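Local coordinates for protein acidocalcisomal pyrophosphatase (Trypanosoma brucei brucei, PDB 5C5V) that probably hydrolyses inorganic pyrophosphate with the help of magnesium ions, and binds imidodiphosphate and magnesium, at residues 88-100 with 111-123. Sequence-based numbering, arbitrary orientation.
Sequences SMPYHQQQLVVHE and VLYFFRDLETGRE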
loop_
_atom_site.group_PDB
_atom_site.type_symbol
_atom_site.label_atom_id
_atom_site.label_comp_id
_atom_site.label_asym_id
_atom_site.label_seq_id
_atom_site.Cartn_x
_atom_site.Cartn_y
_atom_site.Cartn_z
ATOM N N SER A 88 22.418 27.523 19.202
ATOM C CA SER A 88 22.671 27.539 17.763
ATOM C C SER A 88 22.428 26.142 17.201
ATOM O O SER A 88 22.541 25.148 17.915
ATOM C CB SER A 88 24.094 28.005 17.444
ATOM O OG SER A 88 25.041 27.061 17.898
ATOM N N MET A 89 22.099 26.063 15.919
ATOM C CA MET A 89 21.855 24.776 15.299
ATOM C C MET A 89 23.156 24.017 15.051
ATOM O O MET A 89 24.200 24.619 14.808
ATOM C CB MET A 89 21.097 24.966 13.988
ATOM C CG MET A 89 19.713 25.577 14.156
ATOM S SD MET A 89 18.554 24.498 15.050
ATOM C CE MET A 89 17.161 25.612 15.255
ATOM N N PRO A 90 23.085 22.677 15.100
ATOM C CA PRO A 90 24.209 21.792 14.759
ATOM C C PRO A 90 24.751 22.101 13.362
ATOM O O PRO A 90 25.966 22.198 13.187
ATOM C CB PRO A 90 23.593 20.384 14.828
ATOM C CG PRO A 90 22.105 20.590 14.751
ATOM C CD PRO A 90 21.854 21.919 15.406
ATOM N N TYR A 91 23.853 22.275 12.395
ATOM C CA TYR A 91 24.236 22.729 11.059
ATOM C C TYR A 91 23.130 23.605 10.488
ATOM O O TYR A 91 21.988 23.538 10.940
ATOM C CB TYR A 91 24.502 21.538 10.134
ATOM N N HIS A 92 23.459 24.436 9.508
ATOM C CA HIS A 92 22.446 25.277 8.887
ATOM C C HIS A 92 21.729 24.513 7.789
ATOM O O HIS A 92 22.347 24.072 6.825
ATOM C CB HIS A 92 23.055 26.551 8.308
ATOM C CG HIS A 92 23.606 27.484 9.338
ATOM N ND1 HIS A 92 23.995 28.770 9.037
ATOM C CD2 HIS A 92 23.823 27.325 10.665
ATOM C CE1 HIS A 92 24.439 29.363 10.134
ATOM N NE2 HIS A 92 24.343 28.507 11.136
ATOM N N GLN A 93 20.423 24.353 7.936
ATOM C CA GLN A 93 19.633 23.728 6.899
ATOM C C GLN A 93 19.533 24.638 5.674
ATOM O O GLN A 93 19.344 25.851 5.801
ATOM C CB GLN A 93 18.245 23.380 7.436
ATOM C CG GLN A 93 17.426 22.567 6.483
ATOM C CD GLN A 93 16.216 21.930 7.148
ATOM O OE1 GLN A 93 15.653 22.480 8.092
ATOM N NE2 GLN A 93 15.825 20.759 6.664
ATOM N N GLN A 94 19.708 24.051 4.493
ATOM C CA GLN A 94 19.551 24.780 3.242
ATOM C C GLN A 94 18.255 24.355 2.567
ATOM O O GLN A 94 18.036 23.168 2.308
ATOM C CB GLN A 94 20.738 24.535 2.303
ATOM C CG GLN A 94 22.109 24.744 2.945
ATOM C CD GLN A 94 22.381 26.192 3.252
ATOM O OE1 GLN A 94 22.025 27.083 2.480
ATOM N NE2 GLN A 94 22.985 26.441 4.401
ATOM N N GLN A 95 17.403 25.322 2.264
ATOM C CA GLN A 95 16.159 25.034 1.557
ATOM C C GLN A 95 16.389 25.114 0.059
ATOM O O GLN A 95 16.822 26.142 -0.451
ATOM C CB GLN A 95 15.065 26.018 1.976
ATOM C CG GLN A 95 13.801 25.953 1.142
ATOM C CD GLN A 95 13.094 24.627 1.269
ATOM O OE1 GLN A 95 12.735 24.208 2.372
ATOM N NE2 GLN A 95 12.903 23.948 0.144
ATOM N N LEU A 96 16.117 24.024 -0.650
ATOM C CA LEU A 96 16.224 24.052 -2.102
ATOM C C LEU A 96 15.069 24.859 -2.647
ATOM O O LEU A 96 13.922 24.618 -2.296
ATOM C CB LEU A 96 16.230 22.646 -2.693
ATOM C CG LEU A 96 16.656 22.583 -4.163
ATOM C CD1 LEU A 96 18.065 23.147 -4.342
ATOM C CD2 LEU A 96 16.571 21.153 -4.696
ATOM N N VAL A 97 15.381 25.847 -3.475
ATOM C CA VAL A 97 14.364 26.722 -4.037
ATOM C C VAL A 97 14.482 26.686 -5.550
ATOM O O VAL A 97 15.590 26.719 -6.091
ATOM C CB VAL A 97 14.500 28.167 -3.535
ATOM C CG1 VAL A 97 13.426 29.041 -4.163
ATOM C CG2 VAL A 97 14.387 28.210 -2.014
ATOM N N VAL A 98 13.346 26.589 -6.231
ATOM C CA VAL A 98 13.337 26.489 -7.683
ATOM C C VAL A 98 12.625 27.688 -8.305
ATOM O O VAL A 98 11.536 28.070 -7.876
ATOM C CB VAL A 98 12.663 25.191 -8.152
ATOM C CG1 VAL A 98 12.709 25.103 -9.645
ATOM C CG2 VAL A 98 13.374 23.986 -7.569
ATOM N N HIS A 99 13.266 28.331 -9.272
ATOM C CA HIS A 99 12.615 29.416 -9.993
ATOM C C HIS A 99 12.626 29.169 -11.495
ATOM O O HIS A 99 13.639 28.747 -12.049
ATOM C CB HIS A 99 13.285 30.746 -9.668
ATOM C CG HIS A 99 12.814 31.347 -8.382
ATOM N ND1 HIS A 99 13.638 32.079 -7.555
ATOM C CD2 HIS A 99 11.592 31.345 -7.793
ATOM C CE1 HIS A 99 12.953 32.478 -6.498
ATOM N NE2 HIS A 99 11.709 32.048 -6.619
ATOM N N GLU A 100 11.506 29.466 -12.147
ATOM C CA GLU A 100 11.420 29.379 -13.592
ATOM C C GLU A 100 11.689 30.736 -14.228
ATOM O O GLU A 100 11.320 31.772 -13.691
ATOM C CB GLU A 100 10.043 28.864 -14.012
ATOM C CG GLU A 100 9.668 27.536 -13.382
ATOM C CD GLU A 100 8.237 27.137 -13.669
ATOM O OE1 GLU A 100 7.320 27.754 -13.069
ATOM O OE2 GLU A 100 8.018 26.227 -14.499
ATOM N N VAL A 111 14.992 26.303 -15.653
ATOM C CA VAL A 111 14.662 26.053 -14.260
ATOM C C VAL A 111 15.912 26.245 -13.414
ATOM O O VAL A 111 16.870 25.483 -13.525
ATOM C CB VAL A 111 14.103 24.645 -14.031
ATOM C CG1 VAL A 111 13.710 24.496 -12.577
ATOM C CG2 VAL A 111 12.907 24.378 -14.955
ATOM N N LEU A 112 15.892 27.275 -12.576
ATOM C CA LEU A 112 17.041 27.639 -11.764
ATOM C C LEU A 112 16.891 27.147 -10.337
ATOM O O LEU A 112 15.776 27.078 -9.819
ATOM C CB LEU A 112 17.247 29.162 -11.763
ATOM C CG LEU A 112 17.772 29.786 -13.056
ATOM C CD1 LEU A 112 16.787 29.542 -14.180
ATOM C CD2 LEU A 112 18.064 31.287 -12.884
ATOM N N TYR A 113 18.026 26.821 -9.715
ATOM C CA TYR A 113 18.065 26.331 -8.348
ATOM C C TYR A 113 18.811 27.279 -7.421
ATOM O O TYR A 113 19.820 27.879 -7.797
ATOM C CB TYR A 113 18.709 24.951 -8.295
ATOM C CG TYR A 113 17.874 23.869 -8.954
ATOM C CD1 TYR A 113 17.167 22.940 -8.196
ATOM C CD2 TYR A 113 17.796 23.784 -10.336
ATOM C CE1 TYR A 113 16.397 21.943 -8.810
ATOM C CE2 TYR A 113 17.043 22.819 -10.950
ATOM C CZ TYR A 113 16.345 21.898 -10.188
ATOM O OH TYR A 113 15.613 20.945 -10.830
ATOM N N PHE A 114 18.300 27.411 -6.203
ATOM C CA PHE A 114 18.928 28.230 -5.190
ATOM C C PHE A 114 19.005 27.510 -3.858
ATOM O O PHE A 114 18.300 26.534 -3.622
ATOM C CB PHE A 114 18.162 29.533 -5.010
ATOM C CG PHE A 114 18.081 30.364 -6.250
ATOM C CD1 PHE A 114 18.922 31.455 -6.421
ATOM C CD2 PHE A 114 17.160 30.061 -7.248
ATOM C CE1 PHE A 114 18.852 32.226 -7.559
ATOM C CE2 PHE A 114 17.085 30.833 -8.390
ATOM C CZ PHE A 114 17.938 31.919 -8.547
ATOM N N PHE A 115 19.865 28.015 -2.987
ATOM C CA PHE A 115 19.850 27.644 -1.585
ATOM C C PHE A 115 19.374 28.845 -0.805
ATOM O O PHE A 115 19.824 29.962 -1.038
ATOM C CB PHE A 115 21.229 27.217 -1.076
ATOM C CG PHE A 115 21.583 25.802 -1.402
ATOM C CD1 PHE A 115 20.765 25.044 -2.215
ATOM C CD2 PHE A 115 22.720 25.221 -0.879
ATOM C CE1 PHE A 115 21.088 23.742 -2.506
ATOM C CE2 PHE A 115 23.042 23.914 -1.176
ATOM C CZ PHE A 115 22.227 23.176 -1.988
ATOM N N ARG A 116 18.441 28.608 0.106
ATOM C CA ARG A 116 18.105 29.595 1.111
ATOM C C ARG A 116 18.584 29.041 2.435
ATOM O O ARG A 116 18.049 28.048 2.918
ATOM C CB ARG A 116 16.608 29.847 1.172
ATOM C CG ARG A 116 16.169 30.891 2.200
ATOM C CD ARG A 116 14.670 30.927 2.115
ATOM N NE ARG A 116 14.258 31.428 0.813
ATOM C CZ ARG A 116 13.059 31.203 0.293
ATOM N NH1 ARG A 116 12.195 30.443 0.957
ATOM N NH2 ARG A 116 12.749 31.681 -0.915
ATOM N N ASP A 117 19.619 29.644 2.996
ATOM C CA ASP A 117 20.073 29.276 4.325
ATOM C C ASP A 117 18.965 29.661 5.319
ATOM O O ASP A 117 18.618 30.838 5.437
ATOM C CB ASP A 117 21.397 29.975 4.638
ATOM C CG ASP A 117 22.040 29.477 5.911
ATOM O OD1 ASP A 117 23.250 29.191 5.867
ATOM O OD2 ASP A 117 21.365 29.388 6.955
ATOM N N LEU A 118 18.390 28.674 6.003
ATOM C CA LEU A 118 17.220 28.924 6.860
ATOM C C LEU A 118 17.554 29.688 8.144
ATOM O O LEU A 118 16.654 30.183 8.827
ATOM C CB LEU A 118 16.515 27.608 7.207
ATOM C CG LEU A 118 15.828 26.957 5.997
ATOM C CD1 LEU A 118 14.907 25.833 6.418
ATOM C CD2 LEU A 118 15.053 27.996 5.184
ATOM N N GLU A 119 18.838 29.782 8.474
ATOM C CA GLU A 119 19.263 30.528 9.647
ATOM C C GLU A 119 19.635 31.969 9.298
ATOM O O GLU A 119 19.271 32.909 10.020
ATOM C CB GLU A 119 20.432 29.820 10.337
ATOM C CG GLU A 119 20.073 28.440 10.910
ATOM C CD GLU A 119 18.777 28.446 11.740
ATOM O OE1 GLU A 119 18.681 29.235 12.712
ATOM O OE2 GLU A 119 17.855 27.644 11.432
ATOM N N THR A 120 20.373 32.151 8.208
ATOM C CA THR A 120 20.766 33.490 7.780
ATOM C C THR A 120 19.731 34.123 6.848
ATOM O O THR A 120 19.624 35.341 6.765
ATOM C CB THR A 120 22.120 33.476 7.044
ATOM O OG1 THR A 120 21.959 32.818 5.777
ATOM C CG2 THR A 120 23.185 32.754 7.872
ATOM N N GLY A 121 18.955 33.294 6.159
ATOM C CA GLY A 121 17.976 33.795 5.203
ATOM C C GLY A 121 18.574 34.220 3.866
ATOM O O GLY A 121 17.842 34.590 2.945
ATOM N N ARG A 122 19.901 34.173 3.757
ATOM C CA ARG A 122 20.582 34.512 2.506
ATOM C C ARG A 122 20.348 33.451 1.418
ATOM O O ARG A 122 20.395 32.248 1.677
ATOM C CB ARG A 122 22.081 34.704 2.743
ATOM C CG ARG A 122 22.436 36.010 3.467
ATOM C CD ARG A 122 23.944 36.273 3.480
ATOM N N GLU A 123 20.037 33.926 0.216
ATOM C CA GLU A 123 19.868 33.093 -0.972
ATOM C C GLU A 123 21.073 33.132 -1.898
ATOM O O GLU A 123 21.628 34.195 -2.148
ATOM C CB GLU A 123 18.640 33.540 -1.770
ATOM C CG GLU A 123 17.407 32.669 -1.669
ATOM C CD GLU A 123 16.357 33.088 -2.694
ATOM O OE1 GLU A 123 16.638 34.041 -3.463
ATOM O OE2 GLU A 123 15.268 32.464 -2.750
#
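L96 fits between two rings of the facing strand: its CD1 lies at the edge of the F115 ring, 3.6 Å from CE1, and both methyls reach the rim of Y113, whose hydroxyl bonds to the G236 carbonyl. With CG anti to the backbone N (chi1 -167°), the end of L96 is carried toward that strand. CB of Q94 covers one face of F115, a CH-pi contact. On the reverse face V97 packs CB to CB with F114 at 4.2 Å, H99 turns an edge toward the F114 face (planes at 63°), and CG2 of V97 sits over the guanidinium of R116. That guanidinium is shared between E123 and E145 of the second subunit. Paired backbone bonds join Q95 with R116, V97 with F114 and H99 with L112. At the polar end D117 gathers four donors: OD1 takes ND1 of H92 on its syn lone pair (3.3 Å) and, from above the carboxylate plane, NE2 of Q94 (3.1 Å), while OD2 accepts from backbone N of E119 (Asx turn) and T120 (Asx motif). The ND1 bond, in the ring plane, helps set the rotation of H92, and CB of E119 lies over its face, 3.9 Å from the centroid. Strands 94-101 and 110-117 form an antiparallel beta hairpin; the Asx turn opens the turn to strand 123-126, third of the sheet, which a parallel second-subunit strand extends beside Q94 and Q95.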